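Local coordinates for 5' nucleotidase family protein (Staphylococcus aureus subsp. aureus, PDB 4Q7F) that belongs to the 5'-nucleotidase family and binds manganese and magnesium ions in a calcineurin-like phosphoesterase domain joined to a 5'-nucleotidase C-terminal domain, at residues V94-Y97 against N98-A101; F300-E304 against D305-L309. All coordinates share one frame; numbering follows the deposited sequence.

Contact 1. Residues V94-Y97 against N98-A101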
loop_
_atom_site.group_PDB
_atom_site.type_symbol
_atom_site.label_atom_id
_atom_site.label_comp_id
_atom_site.label_asym_id
_atom_site.label_seq_id
_atom_site.Cartn_x
_atom_site.Cartn_y
_atom_site.Cartn_z
ATOM N N VAL A 94 15.013 -1.520 11.460
ATOM C CA VAL A 94 16.244 -1.283 10.723
ATOM C C VAL A 94 17.273 -2.369 11.083
ATOM O O VAL A 94 17.990 -2.871 10.213
ATOM C CB VAL A 94 16.816 0.140 11.012
ATOM C CG1 VAL A 94 18.261 0.275 10.527
ATOM C CG2 VAL A 94 15.956 1.217 10.385
ATOM N N ASP A 95 17.336 -2.727 12.358
ATOM C CA ASP A 95 18.241 -3.801 12.809
ATOM C C ASP A 95 18.029 -5.108 12.015
ATOM O O ASP A 95 19.004 -5.781 11.651
ATOM C CB ASP A 95 18.087 -4.059 14.289
ATOM C CG ASP A 95 18.666 -2.947 15.132
ATOM O OD1 ASP A 95 19.260 -2.011 14.562
ATOM O OD2 ASP A 95 18.545 -3.017 16.362
ATOM N N PHE A 96 16.774 -5.474 11.755
ATOM C CA PHE A 96 16.502 -6.655 10.948
ATOM C C PHE A 96 17.136 -6.500 9.576
ATOM O O PHE A 96 17.859 -7.404 9.122
ATOM C CB PHE A 96 14.988 -6.944 10.791
ATOM C CG PHE A 96 14.354 -7.563 12.008
ATOM C CD1 PHE A 96 14.645 -8.878 12.350
ATOM C CD2 PHE A 96 13.461 -6.854 12.797
ATOM C CE1 PHE A 96 14.078 -9.468 13.463
ATOM C CE2 PHE A 96 12.882 -7.442 13.907
ATOM C CZ PHE A 96 13.186 -8.742 14.245
ATOM N N TYR A 97 16.878 -5.385 8.890
ATOM C CA TYR A 97 17.453 -5.213 7.554
ATOM C C TYR A 97 18.977 -5.193 7.593
ATOM O O TYR A 97 19.646 -5.794 6.748
ATOM C CB TYR A 97 16.917 -3.969 6.856
ATOM C CG TYR A 97 15.583 -4.170 6.196
ATOM C CD1 TYR A 97 14.400 -4.023 6.890
ATOM C CD2 TYR A 97 15.516 -4.540 4.860
ATOM C CE1 TYR A 97 13.173 -4.231 6.262
ATOM C CE2 TYR A 97 14.313 -4.759 4.239
ATOM C CZ TYR A 97 13.148 -4.599 4.937
ATOM O OH TYR A 97 11.967 -4.819 4.264
ATOM N N ASN A 98 19.520 -4.505 8.589
ATOM C CA ASN A 98 20.930 -4.377 8.713
ATOM C C ASN A 98 21.668 -5.698 8.903
ATOM O O ASN A 98 22.747 -5.858 8.328
ATOM C CB ASN A 98 21.311 -3.363 9.819
ATOM C CG ASN A 98 21.228 -1.920 9.344
ATOM O OD1 ASN A 98 20.983 -1.653 8.181
ATOM N ND2 ASN A 98 21.442 -0.988 10.249
ATOM N N ARG A 99 21.109 -6.632 9.688
ATOM C CA ARG A 99 21.746 -7.945 9.890
ATOM C C ARG A 99 21.832 -8.726 8.601
ATOM O O ARG A 99 22.764 -9.483 8.395
ATOM C CB ARG A 99 20.947 -8.883 10.786
ATOM C CG ARG A 99 20.521 -8.393 12.131
ATOM C CD ARG A 99 20.190 -9.613 12.962
ATOM N NE ARG A 99 19.181 -9.314 13.953
ATOM C CZ ARG A 99 17.972 -9.847 13.953
ATOM N NH1 ARG A 99 17.116 -9.491 14.894
ATOM N NH2 ARG A 99 17.641 -10.755 13.043
HETATM N N MSE A 100 20.852 -8.525 7.733
HETATM C CA MSE A 100 20.750 -9.324 6.502
HETATM C C MSE A 100 21.699 -8.964 5.391
HETATM O O MSE A 100 21.732 -9.628 4.353
HETATM C CB MSE A 100 19.302 -9.169 6.028
HETATM C CG MSE A 100 18.396 -9.854 7.043
HETATM SE SE MSE A 100 16.547 -9.626 6.463
HETATM C CE MSE A 100 15.786 -10.452 8.084
ATOM N N ALA A 101 22.435 -7.879 5.557
ATOM C CA ALA A 101 23.404 -7.447 4.543
ATOM C C ALA A 101 22.860 -7.283 3.128
ATOM O O ALA A 101 23.320 -7.936 2.197
ATOM C CB ALA A 101 24.631 -8.344 4.558
HETATM O O HOH W 1 21.664 -2.106 12.846
#
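Val94 and Asn98 lie side by side, one turn apart on helix 91-99. Val94 swings CG1 anti to its backbone N (chi1 166°), and this methyl meets Asn98 ND2 at 3.4 Å. The backbone bond from Asn98 N to Val94 O, 2.8 Å, closes the same turn, and Arg99 N reaches Asp95 O at 3.0 Å. Then the turn slackens: Met100 N makes only weak bonds, at 3.5 Å to Phe96 O and 3.1 Å to Tyr97 O.

The tight side is the buried one. Met100, built as selenomethionine, lays CG 3.3 Å from Phe96 O and sends its extended chain down onto Leu48 and Leu49 of helix 48-59. Tyr97 dips inward too, and its OH is hydrogen-bonded to Asp69.

The looser, more open side carries Asp95, Asn98 and Arg99. Asn98 is partly exposed, but its amide is well held: OD1 accepts from Asn127 N, while ND2 gives to Arg125 O and to a water at 2.8 Å. That water in turn donates to Asp95 OD1, which also pairs with Gln91 NE2. The Arg99 guanidinium runs alongside the Phe96 ring, the two planes 69° apart, with NH1 3.4 Å from Phe96 CE1; this is an oblique approach and not a stack. Arg99 was modelled in two conformers, and in this one NH1 comes unusually close to Asp306 OD1, so the salt bridge between them is to be taken with caution. Ala101 follows with positive phi, a common way for a chain to turn off an alpha-helix, and the whole is the C-terminal turn of a surface helix in the calcineurin-like phosphoesterase domain.

Contact 2. Residues F300-E304 against D305-L309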
loop_
_atom_site.group_PDB
_atom_site.type_symbol
_atom_site.label_atom_id
_atom_site.label_comp_id
_atom_site.label_asym_id
_atom_site.label_seq_id
_atom_site.Cartn_x
_atom_site.Cartn_y
_atom_site.Cartn_z
ATOM N N PHE A 300 15.394 -23.451 9.398
ATOM C CA PHE A 300 15.035 -22.111 9.770
ATOM C C PHE A 300 14.818 -21.989 11.266
ATOM O O PHE A 300 14.056 -22.741 11.849
ATOM C CB PHE A 300 13.750 -21.705 9.040
ATOM C CG PHE A 300 13.222 -20.360 9.433
ATOM C CD1 PHE A 300 13.928 -19.198 9.107
ATOM C CD2 PHE A 300 11.981 -20.238 10.066
ATOM C CE1 PHE A 300 13.430 -17.953 9.439
ATOM C CE2 PHE A 300 11.478 -18.995 10.395
ATOM C CZ PHE A 300 12.209 -17.848 10.086
ATOM N N THR A 301 15.496 -21.039 11.877
ATOM C CA THR A 301 15.306 -20.767 13.289
ATOM C C THR A 301 15.246 -19.271 13.521
ATOM O O THR A 301 15.784 -18.489 12.747
ATOM C CB THR A 301 16.445 -21.325 14.134
ATOM O OG1 THR A 301 17.670 -20.801 13.634
ATOM C CG2 THR A 301 16.479 -22.831 14.070
ATOM N N ILE A 302 14.567 -18.882 14.589
ATOM C CA ILE A 302 14.444 -17.499 14.956
ATOM C C ILE A 302 15.181 -17.397 16.280
ATOM O O ILE A 302 14.862 -18.120 17.214
ATOM C CB ILE A 302 12.964 -17.097 15.069
ATOM C CG1 ILE A 302 12.283 -17.295 13.702
ATOM C CG2 ILE A 302 12.842 -15.652 15.538
ATOM C CD1 ILE A 302 10.788 -17.003 13.681
ATOM N N ASP A 303 16.174 -16.527 16.360
ATOM C CA ASP A 303 16.960 -16.443 17.602
ATOM C C ASP A 303 16.144 -15.880 18.777
ATOM O O ASP A 303 15.091 -15.274 18.582
ATOM C CB ASP A 303 18.298 -15.726 17.386
ATOM C CG ASP A 303 18.142 -14.289 16.992
ATOM O OD1 ASP A 303 17.181 -13.645 17.451
ATOM O OD2 ASP A 303 19.010 -13.791 16.241
ATOM N N GLU A 304 16.635 -16.124 19.986
ATOM C CA GLU A 304 15.948 -15.743 21.228
ATOM C C GLU A 304 15.478 -14.284 21.321
ATOM O O GLU A 304 14.357 -14.037 21.754
ATOM C CB GLU A 304 16.825 -16.064 22.449
ATOM C CG GLU A 304 18.132 -15.288 22.464
ATOM C CD GLU A 304 18.981 -15.519 23.705
ATOM O OE1 GLU A 304 18.515 -16.185 24.666
ATOM O OE2 GLU A 304 20.119 -15.004 23.707
ATOM N N ASP A 305 16.330 -13.338 20.920
ATOM C CA ASP A 305 16.011 -11.913 21.021
ATOM C C ASP A 305 14.873 -11.576 20.084
ATOM O O ASP A 305 13.980 -10.852 20.465
ATOM C CB ASP A 305 17.216 -11.025 20.733
ATOM C CG ASP A 305 18.294 -11.133 21.805
ATOM O OD1 ASP A 305 18.002 -11.578 22.936
ATOM O OD2 ASP A 305 19.430 -10.744 21.515
ATOM N N ASP A 306 14.914 -12.109 18.872
ATOM C CA ASP A 306 13.833 -11.908 17.937
ATOM C C ASP A 306 12.523 -12.482 18.495
ATOM O O ASP A 306 11.495 -11.854 18.374
ATOM C CB ASP A 306 14.162 -12.511 16.567
ATOM C CG ASP A 306 15.256 -11.762 15.841
ATOM O OD1 ASP A 306 15.802 -10.777 16.377
ATOM O OD2 ASP A 306 15.579 -12.145 14.709
ATOM N N GLN A 307 12.538 -13.675 19.080
ATOM C CA GLN A 307 11.299 -14.227 19.640
ATOM C C GLN A 307 10.835 -13.391 20.844
ATOM O O GLN A 307 9.636 -13.233 21.060
ATOM C CB GLN A 307 11.429 -15.715 19.998
ATOM C CG GLN A 307 11.514 -16.680 18.803
ATOM C CD GLN A 307 10.200 -16.891 18.041
ATOM O OE1 GLN A 307 9.483 -15.944 17.697
ATOM N NE2 GLN A 307 9.906 -18.155 17.732
ATOM N N HIS A 308 11.777 -12.838 21.613
ATOM C CA HIS A 308 11.403 -11.981 22.721
ATOM C C HIS A 308 10.655 -10.739 22.204
ATOM O O HIS A 308 9.629 -10.370 22.752
ATOM C CB HIS A 308 12.620 -11.592 23.538
ATOM C CG HIS A 308 12.301 -10.686 24.674
ATOM N ND1 HIS A 308 11.410 -11.034 25.666
ATOM C CD2 HIS A 308 12.758 -9.450 24.990
ATOM C CE1 HIS A 308 11.326 -10.048 26.545
ATOM N NE2 HIS A 308 12.137 -9.078 26.160
ATOM N N LEU A 309 11.148 -10.144 21.115
ATOM C CA LEU A 309 10.486 -8.993 20.499
ATOM C C LEU A 309 9.088 -9.375 20.011
ATOM O O LEU A 309 8.132 -8.642 20.248
ATOM C CB LEU A 309 11.339 -8.429 19.361
ATOM C CG LEU A 309 10.762 -7.293 18.504
ATOM C CD1 LEU A 309 10.298 -6.122 19.355
ATOM C CD2 LEU A 309 11.783 -6.832 17.477
HETATM O O HOH W 2 16.240 -14.845 13.868
#
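Ile302 and Asp303 run in extended conformation, and from Glu304 onward the chain is helical, so Asp303 sits at the N-cap of helix 304-317. Its carbonyl takes the first i to i+4 bond, from Gln307 N at 3.1 Å, and Glu304 O takes the next, from His308 N at 2.8 Å.

The cap proper is a side-chain bond. With Asp303 CG tucked between its backbone N and carbonyl carbon (chi1 64°), OD1 curls back over the opening turn and accepts from Asp306 N at 3.1 Å, a nearly straight bond of 163°. In a full capping box Asp306 would answer by taking the N-H of Asp303 directly; here a water does the joining, accepting from Asp303 N at 3.0 Å and donating to Asp306 OD2 at 2.9 Å. The two carboxylates are close, Asp303 OD1 lying 3.4 Å from Asp306 OD1, with their planes 58° apart. That crowding of like charge may be eased by Arg99, which in one of its two conformers comes into salt-bridge contact with Asp306 OD1, and probably by the positive end of the helix dipole.

On another side Ile302 crosses Asp306 and Gln307 at about a right angle. Its CG2 methyl touches Asp306 CB at 3.6 Å and, in the Gln307 conformer given, also Gln307 CG. Ile302 and Gln307 occupy the two positions of a hydrophobic staple, though here the second partner offers the aliphatic part of a polar chain. Glu304 and Asp305 point the same way on the exposed side.

This helix start follows the loop after strand 284-293. Asp306 packs on Leu49 of helix 48-59 and on Phe96 of helix 91-99, while Ile302 rests on Pro34.

Overall arrangement
The two contacts are the ends of two different helices brought together: contact 1 is the C-terminal end of helix 91-99, contact 2 the N-terminal start of helix 304-317, about 200 residues later in the chain. Their centres lie 14 Å apart on the same side of the chain's centre, and they touch directly, chiefly where Phe96 packs against Leu309; the reach of Arg99 to contact 2 depends on its conformer. Helix 48-59 lies against both, with Leu49 touching Met100 from contact 1 and Phe300 and Asp306 from contact 2. This packs the start of helix 304-317 against the metal-binding domain, with the manganese about 11 Å from the side chain of Tyr97.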